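Local coordinates for beta-N-acetylhexosaminidase (Microbacterium sp. HJ5, PDB 7BWG), which probably hydrolyses terminal non-reducing N-acetyl-D-hexosamine residues of N-acetyl-beta-D-hexosaminides, as a glycoside hydrolase of family 20, at residues A21-A25 and R494-L498; A136-A140 and W428-T432; H151-V155 and D205-Y210; I162-A166 and Y221-M227; P395-I399 and W415-T420. All coordinates share one frame; numbering follows the deposited sequence.

How the contacts relate
From the N terminus, residues 21-25 pair with 494-498, so contact 1 closes a loop spanning nearly the whole chain and holding the other four. Contact 2 comes next, joining the linker between the N-terminal sheet and the first barrel strand to the loop before strand 442-449; contacts 3, 4 and 5 nest inside it. Contacts 3 and 4 cross along the chain, both tying the first beta-alpha unit of the barrel to the second. Contact 5 follows in series, within the connection between strands 391-393 and 442-449. It touches contact 2, where the Trp428 ring packs on Pro395, Ala398 and Ile399.

Contact 1: residues A21-A25 and R494-L498; sequences AVVPA and RVGAL
The guanidinium of Arg494 meets Ala25 on one face and Val22 at its edge. Ala25 CB sits 3.2 Å above the guanidinium plane of Arg494, displaced toward the rim. Near that plane, the carbonyl oxygen of Val22 takes a weak hydrogen bond from Arg494 NH1 at 3.2 Å, bent to an N-H...O angle of 135°. A bend at chi3 (-84°) turns the arginine tip back over the 21-25 chain. The stronger partner of NH1 lies outside: Glu473 on helix 467-475 forms a salt bridge with it and also accepts from the backbone N of Ala25, so one carboxylate oxygen joins both segments. With NE bonded to Ser490 and NH2 to Leu485 O, the buried charge is held from several directions. The contact docks the irregular N-terminal segment, which precedes the first strand of family 20 domain 2, against the last turn of helix 488-497, and a cis peptide before Pro24 bends the chain there. Val23 is the apolar wedge. Its CG2, anti to the carbonyl carbon, lies 3.6 Å from Arg494 CB, and its CB meets Leu498 CD1 at 3.7 Å. Farther along, Ala21 CB fits beside the helix backbone, 3.7 Å from Arg494 CA and 3.8 Å from Ala497 CB. Val22 turns away from the helix, packing on Thr114, Gln117 and Leu118 of helix 105-118.

Contact 2: residues A136-A140 and W428-T432; sequences APRFA and WEPST
Arg138 reaches Glu429 end-on, giving both terminal nitrogens to a single carboxylate oxygen, not one to each. Its chain runs extended from CG to NE toward 428-432, with CG anti to the backbone N (chi1 -175°). NH1 of Arg138 reaches the syn lone pair of Glu429 OE1 at 2.9 Å, while NH2 of Arg138 approaches the same oxygen nearly along its C-O axis, at 2.5 Å. OE1 lies in the guanidinium plane, but the carboxylate plane is turned by 42° against it. On the anti side, but tilted out of the carboxylate plane, the backbone N of Ser431 donates to Glu429 OE1 at 2.9 Å, and Ser431 OG adds a longer bond to that OE1 at 3.1 Å. Four donors gather on one oxygen, which probably helps to keep it negatively charged; OE2 is taken by the backbone N of Thr480. Pro430 packs beside this bridge, its CD 3.7 Å from Arg138 NH1 and its CB 3.8 Å from Phe139 CE2. Phe139 carries Arg138 CG over the centre of one ring face, and its CZ lies over one face of the guanidinium, toward the rim. This joins the linker between strands 126-135 and 141-147 to the loop before strand 442-449, with Phe139 on Ile442 and Val445 of that strand and Pro430 on Ala474 of helix 467-475.

Contact 3: residues H151-V155 and D205-Y210; sequences HFHPV and DPGGFY
Phe152 is the tightly packed part of the contact, its ring laid over the backbone of Gly208 and Phe209. The carbonyl carbon of Gly208 stands 3.7 Å above the Phe152 ring, over its centre, and Phe209 N is at the same face nearer the rim. Gly208 CA makes a CH-pi contact, 4.2 Å from the centroid of the Phe152 ring; with phi at 110°, this residue adopts a backbone conformation suited to glycine. CG of Phe152 is anti to the backbone N (chi1 177°), which throws the ring out over the 205-210 chain. At its far end, Phe152 CE1 sits over one face of the Tyr210 ring, 3.4 Å from CE1 of Tyr210. The two planes are inclined at 53°, an oblique pair. Val155 CG2 adds to this corner, 3.9 Å from Tyr210 CE1. In the barrel, these are loops of successive beta-alpha units: residues 151-155 lead from strand 141-147 into helix 155-166, with Pro154 at its N-cap, and 205-210 run into helix 212-224. Both lie at the C-terminal side of the strands, the end that carries the active site in barrels of this kind. The loose side is at Pro206, which is exposed and lends little, and at Phe209, whose side chain points away from 151-155. A separate edge contact brings Asp205 OD2 to His151 CE1 at 3.0 Å, near the imidazole plane and without a hydrogen bond. Asp205 finds its strongest partner in Arg455, through a salt bridge from OD1.

Contact 4: residues I162-A166 and Y221-M227; sequences IGHAA and YAASRHM
Two neighbouring helices of the barrel pack where helix 212-224 ends in a Schellman motif, with Ile162 of helix 155-166 set against Tyr221, Ala222 and Met227. In that motif His226 has positive phi, and the chain closes through Met227 N to Ala222 O and His226 N to Ala223 O. The turn brings Met227 back toward the first helix. Ile162 is at the centre of the packing: its CG2 branch, anti to the backbone N, lies 3.6 Å from Tyr221 CD1 at the edge of the ring. The other branch reaches across with CD1, 3.7 Å from Ala222 CB. Met227, bent at chi2 and chi3, folds its CE to 3.7 Å from Ile162 CG2. One turn on, Ala166 CB touches Arg225 CB at 3.9 Å. Within the second segment, Tyr221 CZ lies 3.5 Å above the plane of the Arg225 guanidinium, over its centre, while Arg225 NH1 makes a weak bond to Ser224 OG. Beneath the helix pair, Ile162 and Met227 both rest on Leu173 of strand 172-179, and Ala166 and Arg225 meet Phe109 of helix 105-118, in the N-terminal domain.

Contact 5: residues P395-I399 and W415-T420; sequences PADAI and WANGPT
The loop 415-420 runs alongside the short, weakly bonded helix 396-399, coming nearest at Asp397 and Ala416, whose CA atoms are 5.3 Å apart. Ala416 points its methyl at this helical turn, CB lying 3.9 Å from Asp397 CA. One residue earlier, the exposed Trp415 brings the end of its indole to Ala396. With CG placed between the backbone N and the carbonyl carbon (chi1 62°), the six-membered ring reaches across, and CH2 of Trp415 comes within 3.5 Å of Ala396 CB. The methyl approaches the indole obliquely. Both segments belong to the connection between barrel strands 391-393 and 442-449, where the chain leaves the first strand through Pro395, makes the turn, and returns by way of 415-420 to helix 422-426. At the other end, Thr420 OG1 donates a hydrogen bond of 3.0 Å to Asp397 O. The hydroxyl stands above the carbonyl plane of Asp397, 44° out of it, so it does not meet a lone pair of Asp397 O. The CG2 methyl of Thr420, anti to the backbone N, lies 3.3 Å from Asp397 O and near Ala398 O. OG1 also takes part in a weak bond with Arg424 of helix 422-426. The carboxylate of Asp397 is engaged elsewhere, its OD1 accepting from the backbone N of Tyr370. On the inner side of the turn, Ile399 packs against Ala447 and Pro448 of strand 442-449.

Contact 1: residues A21-A25 and R494-L498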
# COMPACT_ATOMS: atom_id res chain seq x y z
N ALA A 21 -31.47 23.52 16.45
CA ALA A 21 -31.24 23.01 15.10
C ALA A 21 -29.83 22.44 14.98
O ALA A 21 -28.85 23.10 15.35
CB ALA A 21 -31.46 24.12 14.08
N VAL A 22 -29.73 21.23 14.43
CA VAL A 22 -28.45 20.56 14.19
C VAL A 22 -28.60 19.68 12.96
O VAL A 22 -29.57 18.91 12.85
CB VAL A 22 -28.00 19.74 15.41
CG1 VAL A 22 -27.34 20.63 16.45
CG2 VAL A 22 -29.17 19.00 16.02
N VAL A 23 -27.65 19.78 12.03
CA VAL A 23 -27.68 19.01 10.79
C VAL A 23 -26.37 18.24 10.66
O VAL A 23 -25.29 18.84 10.78
CB VAL A 23 -27.91 19.91 9.57
CG1 VAL A 23 -28.05 19.08 8.31
CG2 VAL A 23 -29.15 20.78 9.78
N PRO A 24 -26.40 16.92 10.39
CA PRO A 24 -27.57 16.06 10.15
C PRO A 24 -28.42 15.86 11.40
O PRO A 24 -27.90 15.89 12.51
CB PRO A 24 -26.95 14.73 9.71
CG PRO A 24 -25.52 15.04 9.38
CD PRO A 24 -25.14 16.16 10.27
N ALA A 25 -29.71 15.64 11.20
CA ALA A 25 -30.64 15.42 12.31
C ALA A 25 -30.19 14.21 13.12
O ALA A 25 -30.11 13.10 12.57
CB ALA A 25 -32.06 15.22 11.79
N ARG A 494 -33.65 23.64 9.79
CA ARG A 494 -32.41 23.38 10.53
C ARG A 494 -31.18 23.81 9.74
O ARG A 494 -30.27 24.42 10.30
CB ARG A 494 -32.33 21.90 10.90
CG ARG A 494 -33.48 21.42 11.77
CD ARG A 494 -33.29 19.98 12.21
NE ARG A 494 -33.75 19.03 11.20
CZ ARG A 494 -32.95 18.32 10.41
NH1 ARG A 494 -31.64 18.44 10.52
NH2 ARG A 494 -33.47 17.48 9.52
N VAL A 495 -31.13 23.50 8.44
CA VAL A 495 -29.99 23.91 7.63
C VAL A 495 -30.01 25.41 7.38
O VAL A 495 -28.97 26.01 7.10
CB VAL A 495 -29.94 23.09 6.32
CG1 VAL A 495 -31.15 23.37 5.45
CG2 VAL A 495 -28.66 23.36 5.56
N GLY A 496 -31.18 26.05 7.50
CA GLY A 496 -31.24 27.50 7.44
C GLY A 496 -30.74 28.21 8.67
O GLY A 496 -30.30 29.36 8.58
N ALA A 497 -30.78 27.54 9.83
CA ALA A 497 -30.24 28.11 11.05
C ALA A 497 -28.72 28.04 11.09
O ALA A 497 -28.09 28.82 11.82
CB ALA A 497 -30.82 27.40 12.27
N LEU A 498 -28.11 27.14 10.32
CA LEU A 498 -26.66 27.02 10.28
C LEU A 498 -26.01 28.01 9.32
O LEU A 498 -24.79 27.95 9.13
CB LEU A 498 -26.26 25.59 9.88
CG LEU A 498 -26.93 24.45 10.66
CD1 LEU A 498 -26.31 23.12 10.27
CD2 LEU A 498 -26.82 24.68 12.16

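Contact 2: residues A136-A140 and W428-T432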
# COMPACT_ATOMS: atom_id res chain seq x y z
N ALA A 136 -26.05 8.25 16.41
CA ALA A 136 -25.42 7.10 15.77
C ALA A 136 -25.67 7.17 14.27
O ALA A 136 -26.76 7.58 13.83
CB ALA A 136 -25.96 5.79 16.35
N PRO A 137 -24.71 6.77 13.44
CA PRO A 137 -24.88 6.89 11.99
C PRO A 137 -25.71 5.76 11.41
O PRO A 137 -25.69 4.63 11.89
CB PRO A 137 -23.44 6.83 11.45
CG PRO A 137 -22.54 6.76 12.67
CD PRO A 137 -23.38 6.25 13.79
N ARG A 138 -26.46 6.10 10.35
CA ARG A 138 -27.28 5.10 9.68
C ARG A 138 -26.45 4.26 8.71
O ARG A 138 -26.61 3.03 8.65
CB ARG A 138 -28.43 5.77 8.94
CG ARG A 138 -29.41 4.81 8.29
CD ARG A 138 -30.43 5.55 7.45
NE ARG A 138 -31.29 4.63 6.71
CZ ARG A 138 -32.12 5.00 5.73
NH1 ARG A 138 -32.19 6.28 5.37
NH2 ARG A 138 -32.86 4.10 5.11
N PHE A 139 -25.57 4.90 7.95
CA PHE A 139 -24.75 4.22 6.95
C PHE A 139 -23.28 4.40 7.29
O PHE A 139 -22.84 5.49 7.67
CB PHE A 139 -25.03 4.76 5.55
CG PHE A 139 -26.46 4.58 5.11
CD1 PHE A 139 -27.02 3.32 5.00
CD2 PHE A 139 -27.24 5.68 4.79
CE1 PHE A 139 -28.33 3.15 4.60
CE2 PHE A 139 -28.56 5.52 4.39
CZ PHE A 139 -29.10 4.25 4.29
N ALA A 140 -22.51 3.31 7.16
CA ALA A 140 -21.08 3.37 7.45
C ALA A 140 -20.33 4.20 6.41
O ALA A 140 -19.27 4.76 6.72
CB ALA A 140 -20.50 1.96 7.51
N TRP A 428 -35.94 12.34 -1.29
CA TRP A 428 -35.65 10.94 -1.58
C TRP A 428 -35.26 10.22 -0.31
O TRP A 428 -34.73 10.82 0.63
CB TRP A 428 -34.54 10.80 -2.63
CG TRP A 428 -33.21 11.29 -2.18
CD1 TRP A 428 -32.84 12.59 -1.96
CD2 TRP A 428 -32.05 10.50 -1.89
NE1 TRP A 428 -31.53 12.65 -1.56
CE2 TRP A 428 -31.02 11.38 -1.50
CE3 TRP A 428 -31.79 9.12 -1.92
CZ2 TRP A 428 -29.75 10.93 -1.15
CZ3 TRP A 428 -30.53 8.68 -1.57
CH2 TRP A 428 -29.53 9.58 -1.19
N GLU A 429 -35.52 8.91 -0.29
CA GLU A 429 -35.15 8.03 0.81
C GLU A 429 -34.14 7.01 0.29
O GLU A 429 -34.42 6.33 -0.71
CB GLU A 429 -36.38 7.33 1.38
CG GLU A 429 -36.09 6.06 2.17
CD GLU A 429 -35.19 6.30 3.36
OE1 GLU A 429 -34.26 5.50 3.57
OE2 GLU A 429 -35.42 7.29 4.09
N PRO A 430 -32.97 6.87 0.92
CA PRO A 430 -31.98 5.89 0.43
C PRO A 430 -32.50 4.47 0.37
O PRO A 430 -31.93 3.65 -0.37
CB PRO A 430 -30.83 6.03 1.43
CG PRO A 430 -30.94 7.44 1.91
CD PRO A 430 -32.41 7.73 1.98
N SER A 431 -33.55 4.13 1.11
CA SER A 431 -34.10 2.78 1.11
C SER A 431 -35.10 2.56 -0.01
O SER A 431 -35.05 1.53 -0.69
CB SER A 431 -34.75 2.47 2.46
OG SER A 431 -33.79 2.44 3.50
N THR A 432 -36.02 3.50 -0.23
CA THR A 432 -37.07 3.31 -1.23
C THR A 432 -36.51 3.43 -2.65
O THR A 432 -36.85 2.62 -3.52
CB THR A 432 -38.20 4.31 -1.02

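Contact 3: residues H151-V155 and D205-Y210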
# COMPACT_ATOMS: atom_id res chain seq x y z
N HIS A 151 -11.01 19.93 -13.53
CA HIS A 151 -10.27 21.08 -13.02
C HIS A 151 -9.41 20.59 -11.86
O HIS A 151 -9.94 20.15 -10.84
CB HIS A 151 -11.21 22.20 -12.56
CG HIS A 151 -11.69 23.08 -13.67
ND1 HIS A 151 -10.83 23.83 -14.44
CD2 HIS A 151 -12.93 23.33 -14.13
CE1 HIS A 151 -11.53 24.51 -15.34
NE2 HIS A 151 -12.81 24.22 -15.17
N PHE A 152 -8.09 20.68 -12.02
CA PHE A 152 -7.18 20.22 -10.97
C PHE A 152 -7.34 21.10 -9.75
O PHE A 152 -6.97 22.28 -9.77
CB PHE A 152 -5.74 20.21 -11.46
CG PHE A 152 -4.76 19.81 -10.40
CD1 PHE A 152 -4.83 18.57 -9.80
CD2 PHE A 152 -3.77 20.69 -9.98
CE1 PHE A 152 -3.94 18.20 -8.82
CE2 PHE A 152 -2.87 20.33 -9.00
CZ PHE A 152 -2.95 19.08 -8.42
N HIS A 153 -7.88 20.54 -8.67
CA HIS A 153 -8.04 21.27 -7.43
C HIS A 153 -6.84 21.01 -6.53
O HIS A 153 -6.53 19.84 -6.26
CB HIS A 153 -9.33 20.86 -6.73
CG HIS A 153 -10.56 21.20 -7.50
ND1 HIS A 153 -10.86 22.49 -7.89
CD2 HIS A 153 -11.56 20.43 -7.97
CE1 HIS A 153 -12.00 22.50 -8.56
NE2 HIS A 153 -12.45 21.25 -8.62
N PRO A 154 -6.14 22.04 -6.08
CA PRO A 154 -4.92 21.81 -5.30
C PRO A 154 -5.21 21.19 -3.94
O PRO A 154 -6.36 21.07 -3.51
CB PRO A 154 -4.33 23.22 -5.15
CG PRO A 154 -5.51 24.13 -5.29
CD PRO A 154 -6.42 23.47 -6.28
N VAL A 155 -4.13 20.78 -3.27
CA VAL A 155 -4.24 20.18 -1.95
C VAL A 155 -4.89 21.14 -0.97
O VAL A 155 -5.63 20.72 -0.07
CB VAL A 155 -2.85 19.73 -1.46
CG1 VAL A 155 -2.99 18.70 -0.35
CG2 VAL A 155 -2.03 19.18 -2.61
N ASP A 205 -7.67 25.48 -18.89
CA ASP A 205 -7.36 25.94 -17.55
C ASP A 205 -6.14 25.21 -17.01
O ASP A 205 -5.72 24.18 -17.55
CB ASP A 205 -8.57 25.72 -16.64
CG ASP A 205 -9.51 26.91 -16.62
OD1 ASP A 205 -9.08 28.00 -16.18
OD2 ASP A 205 -10.67 26.77 -17.06
N PRO A 206 -5.51 25.72 -15.94
CA PRO A 206 -4.28 25.10 -15.44
C PRO A 206 -4.48 23.64 -15.06
O PRO A 206 -5.50 23.26 -14.48
CB PRO A 206 -3.92 25.95 -14.22
CG PRO A 206 -4.54 27.27 -14.48
CD PRO A 206 -5.80 26.99 -15.25
N GLY A 207 -3.48 22.82 -15.40
CA GLY A 207 -3.51 21.41 -15.07
C GLY A 207 -2.79 21.11 -13.77
O GLY A 207 -3.04 21.76 -12.75
N GLY A 208 -1.90 20.13 -13.79
CA GLY A 208 -1.16 19.72 -12.62
C GLY A 208 -1.61 18.35 -12.12
O GLY A 208 -2.51 17.72 -12.68
N PHE A 209 -0.95 17.91 -11.06
CA PHE A 209 -1.21 16.60 -10.49
C PHE A 209 -0.78 16.59 -9.03
O PHE A 209 -0.06 17.47 -8.57
CB PHE A 209 -0.48 15.50 -11.26
CG PHE A 209 1.01 15.70 -11.35
CD1 PHE A 209 1.57 16.40 -12.41
CD2 PHE A 209 1.85 15.19 -10.38
CE1 PHE A 209 2.93 16.59 -12.49
CE2 PHE A 209 3.22 15.38 -10.46
CZ PHE A 209 3.76 16.08 -11.52
N TYR A 210 -1.25 15.58 -8.31
CA TYR A 210 -0.80 15.32 -6.95
C TYR A 210 0.42 14.41 -7.00
O TYR A 210 0.36 13.32 -7.57
CB TYR A 210 -1.90 14.67 -6.11
CG TYR A 210 -3.15 15.50 -5.93
CD1 TYR A 210 -3.07 16.85 -5.64
CD2 TYR A 210 -4.41 14.92 -6.05
CE1 TYR A 210 -4.22 17.61 -5.47
CE2 TYR A 210 -5.56 15.67 -5.88
CZ TYR A 210 -5.45 17.01 -5.59
OH TYR A 210 -6.60 17.76 -5.43

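Contact 4: residues I162-A166 and Y221-M227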
# COMPACT_ATOMS: atom_id res chain seq x y z
N ILE A 162 -12.25 18.85 2.95
CA ILE A 162 -12.26 17.75 3.90
C ILE A 162 -12.86 18.21 5.23
O ILE A 162 -13.66 17.50 5.85
CB ILE A 162 -10.85 17.17 4.08
CG1 ILE A 162 -10.44 16.37 2.84
CG2 ILE A 162 -10.77 16.31 5.33
CD1 ILE A 162 -9.14 15.61 3.00
N GLY A 163 -12.48 19.40 5.68
CA GLY A 163 -13.05 19.92 6.92
C GLY A 163 -14.52 20.27 6.78
O GLY A 163 -15.30 20.06 7.72
N HIS A 164 -14.92 20.80 5.63
CA HIS A 164 -16.32 21.15 5.41
C HIS A 164 -17.21 19.92 5.45
O HIS A 164 -18.25 19.90 6.11
CB HIS A 164 -16.47 21.88 4.08
CG HIS A 164 -15.69 23.15 3.98
ND1 HIS A 164 -15.12 23.76 5.08
CD2 HIS A 164 -15.37 23.93 2.92
CE1 HIS A 164 -14.49 24.86 4.70
NE2 HIS A 164 -14.63 24.98 3.39
N ALA A 165 -16.81 18.86 4.74
CA ALA A 165 -17.59 17.63 4.73
C ALA A 165 -17.57 16.94 6.09
O ALA A 165 -18.54 16.29 6.48
CB ALA A 165 -17.07 16.68 3.65
N ALA A 166 -16.46 17.08 6.84
CA ALA A 166 -16.38 16.44 8.14
C ALA A 166 -17.28 17.12 9.16
O ALA A 166 -17.72 16.49 10.12
CB ALA A 166 -14.93 16.43 8.63
N TYR A 221 -4.45 14.05 6.29
CA TYR A 221 -5.38 15.09 6.71
C TYR A 221 -6.79 14.54 6.86
O TYR A 221 -7.50 14.87 7.82
CB TYR A 221 -5.35 16.25 5.71
CG TYR A 221 -6.14 17.47 6.14
CD1 TYR A 221 -7.49 17.59 5.81
CD2 TYR A 221 -5.55 18.49 6.86
CE1 TYR A 221 -8.21 18.70 6.19
CE2 TYR A 221 -6.27 19.60 7.25
CZ TYR A 221 -7.60 19.71 6.91
OH TYR A 221 -8.32 20.81 7.29
N ALA A 222 -7.22 13.70 5.91
CA ALA A 222 -8.54 13.08 6.01
C ALA A 222 -8.63 12.14 7.20
O ALA A 222 -9.71 12.00 7.79
CB ALA A 222 -8.86 12.34 4.71
N ALA A 223 -7.53 11.49 7.57
CA ALA A 223 -7.55 10.60 8.72
C ALA A 223 -7.75 11.37 10.02
O ALA A 223 -8.47 10.91 10.91
CB ALA A 223 -6.25 9.78 8.77
N SER A 224 -7.12 12.54 10.14
CA SER A 224 -7.33 13.38 11.31
C SER A 224 -8.76 13.88 11.41
O SER A 224 -9.23 14.17 12.52
CB SER A 224 -6.36 14.57 11.29
OG SER A 224 -6.40 15.24 10.05
N ARG A 225 -9.47 13.98 10.29
CA ARG A 225 -10.90 14.24 10.28
C ARG A 225 -11.72 12.96 10.22
O ARG A 225 -12.93 13.02 9.99
CB ARG A 225 -11.26 15.16 9.11
CG ARG A 225 -11.04 16.64 9.37
CD ARG A 225 -9.57 17.01 9.27
NE ARG A 225 -9.26 18.25 9.99
CZ ARG A 225 -8.04 18.63 10.32
NH1 ARG A 225 -6.99 17.88 9.99
NH2 ARG A 225 -7.85 19.77 10.98
N HIS A 226 -11.07 11.80 10.40
CA HIS A 226 -11.74 10.50 10.40
C HIS A 226 -12.45 10.22 9.08
O HIS A 226 -13.49 9.56 9.05
CB HIS A 226 -12.71 10.38 11.58
CG HIS A 226 -12.11 10.78 12.89
ND1 HIS A 226 -12.08 12.08 13.33
CD2 HIS A 226 -11.49 10.04 13.85
CE1 HIS A 226 -11.49 12.14 14.51
NE2 HIS A 226 -11.12 10.91 14.85
N MET A 227 -11.88 10.72 7.99
CA MET A 227 -12.37 10.44 6.65
C MET A 227 -11.39 9.52 5.93
O MET A 227 -10.18 9.62 6.12
CB MET A 227 -12.53 11.74 5.84
CG MET A 227 -13.42 12.79 6.49
SD MET A 227 -14.46 13.62 5.27
CE MET A 227 -13.27 14.00 3.99

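Contact 5: residues P395-I399 and W415-T420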
# COMPACT_ATOMS: atom_id res chain seq x y z
N PRO A 395 -27.79 9.47 -6.38
CA PRO A 395 -28.71 9.78 -7.47
C PRO A 395 -28.37 11.11 -8.13
O PRO A 395 -28.19 12.13 -7.46
CB PRO A 395 -30.08 9.82 -6.79
CG PRO A 395 -29.88 9.15 -5.46
CD PRO A 395 -28.47 9.42 -5.07
N ALA A 396 -28.28 11.09 -9.46
CA ALA A 396 -27.90 12.29 -10.21
C ALA A 396 -28.90 13.42 -9.99
O ALA A 396 -28.51 14.55 -9.68
CB ALA A 396 -27.77 11.97 -11.70
N ASP A 397 -30.19 13.12 -10.15
CA ASP A 397 -31.21 14.15 -9.94
C ASP A 397 -31.25 14.64 -8.51
O ASP A 397 -31.66 15.78 -8.26
CB ASP A 397 -32.58 13.61 -10.35
CG ASP A 397 -32.99 12.38 -9.56
OD1 ASP A 397 -32.10 11.74 -8.96
OD2 ASP A 397 -34.20 12.07 -9.52
N ALA A 398 -30.81 13.82 -7.55
CA ALA A 398 -30.87 14.17 -6.14
C ALA A 398 -29.57 14.78 -5.63
O ALA A 398 -29.53 15.96 -5.27
CB ALA A 398 -31.24 12.94 -5.30
N ILE A 399 -28.49 14.00 -5.61
CA ILE A 399 -27.32 14.32 -4.80
C ILE A 399 -26.14 14.83 -5.62
O ILE A 399 -25.11 15.20 -5.04
CB ILE A 399 -26.90 13.12 -3.94
CG1 ILE A 399 -26.39 13.61 -2.59
CG2 ILE A 399 -25.89 12.25 -4.66
CD1 ILE A 399 -27.45 14.36 -1.81
N TRP A 415 -28.04 18.04 -16.85
CA TRP A 415 -28.30 16.90 -17.73
C TRP A 415 -29.18 15.83 -17.09
O TRP A 415 -29.64 14.94 -17.81
CB TRP A 415 -26.98 16.27 -18.18
CG TRP A 415 -26.14 15.72 -17.06
CD1 TRP A 415 -25.07 16.32 -16.47
CD2 TRP A 415 -26.30 14.45 -16.41
NE1 TRP A 415 -24.56 15.51 -15.49
CE2 TRP A 415 -25.29 14.35 -15.44
CE3 TRP A 415 -27.19 13.38 -16.57
CZ2 TRP A 415 -25.15 13.24 -14.62
CZ3 TRP A 415 -27.05 12.28 -15.75
CH2 TRP A 415 -26.04 12.21 -14.79
N ALA A 416 -29.42 15.88 -15.78
CA ALA A 416 -30.27 14.90 -15.13
C ALA A 416 -31.70 15.02 -15.64
O ALA A 416 -32.05 14.49 -16.70
CB ALA A 416 -30.22 15.06 -13.61
N ASN A 417 -32.54 15.72 -14.89
CA ASN A 417 -33.88 16.10 -15.33
C ASN A 417 -34.10 17.58 -15.05
O ASN A 417 -35.12 18.00 -14.49
CB ASN A 417 -34.95 15.25 -14.67
CG ASN A 417 -34.74 13.76 -14.89
OD1 ASN A 417 -34.57 13.31 -16.02
ND2 ASN A 417 -34.74 13.00 -13.80
N GLY A 418 -33.12 18.39 -15.44
CA GLY A 418 -33.14 19.81 -15.16
C GLY A 418 -32.26 20.15 -13.98
O GLY A 418 -31.53 19.31 -13.45
N PRO A 419 -32.29 21.42 -13.56
CA PRO A 419 -31.57 21.81 -12.34
C PRO A 419 -32.15 21.10 -11.12
O PRO A 419 -33.29 20.63 -11.12
CB PRO A 419 -31.79 23.32 -12.27
CG PRO A 419 -32.12 23.73 -13.67
CD PRO A 419 -32.87 22.58 -14.26
N THR A 420 -31.33 21.03 -10.07
CA THR A 420 -31.69 20.33 -8.84
C THR A 420 -31.92 21.35 -7.74
O THR A 420 -30.98 22.05 -7.33
CB THR A 420 -30.60 19.34 -8.44
OG1 THR A 420 -30.53 18.28 -9.41
CG2 THR A 420 -30.89 18.74 -7.07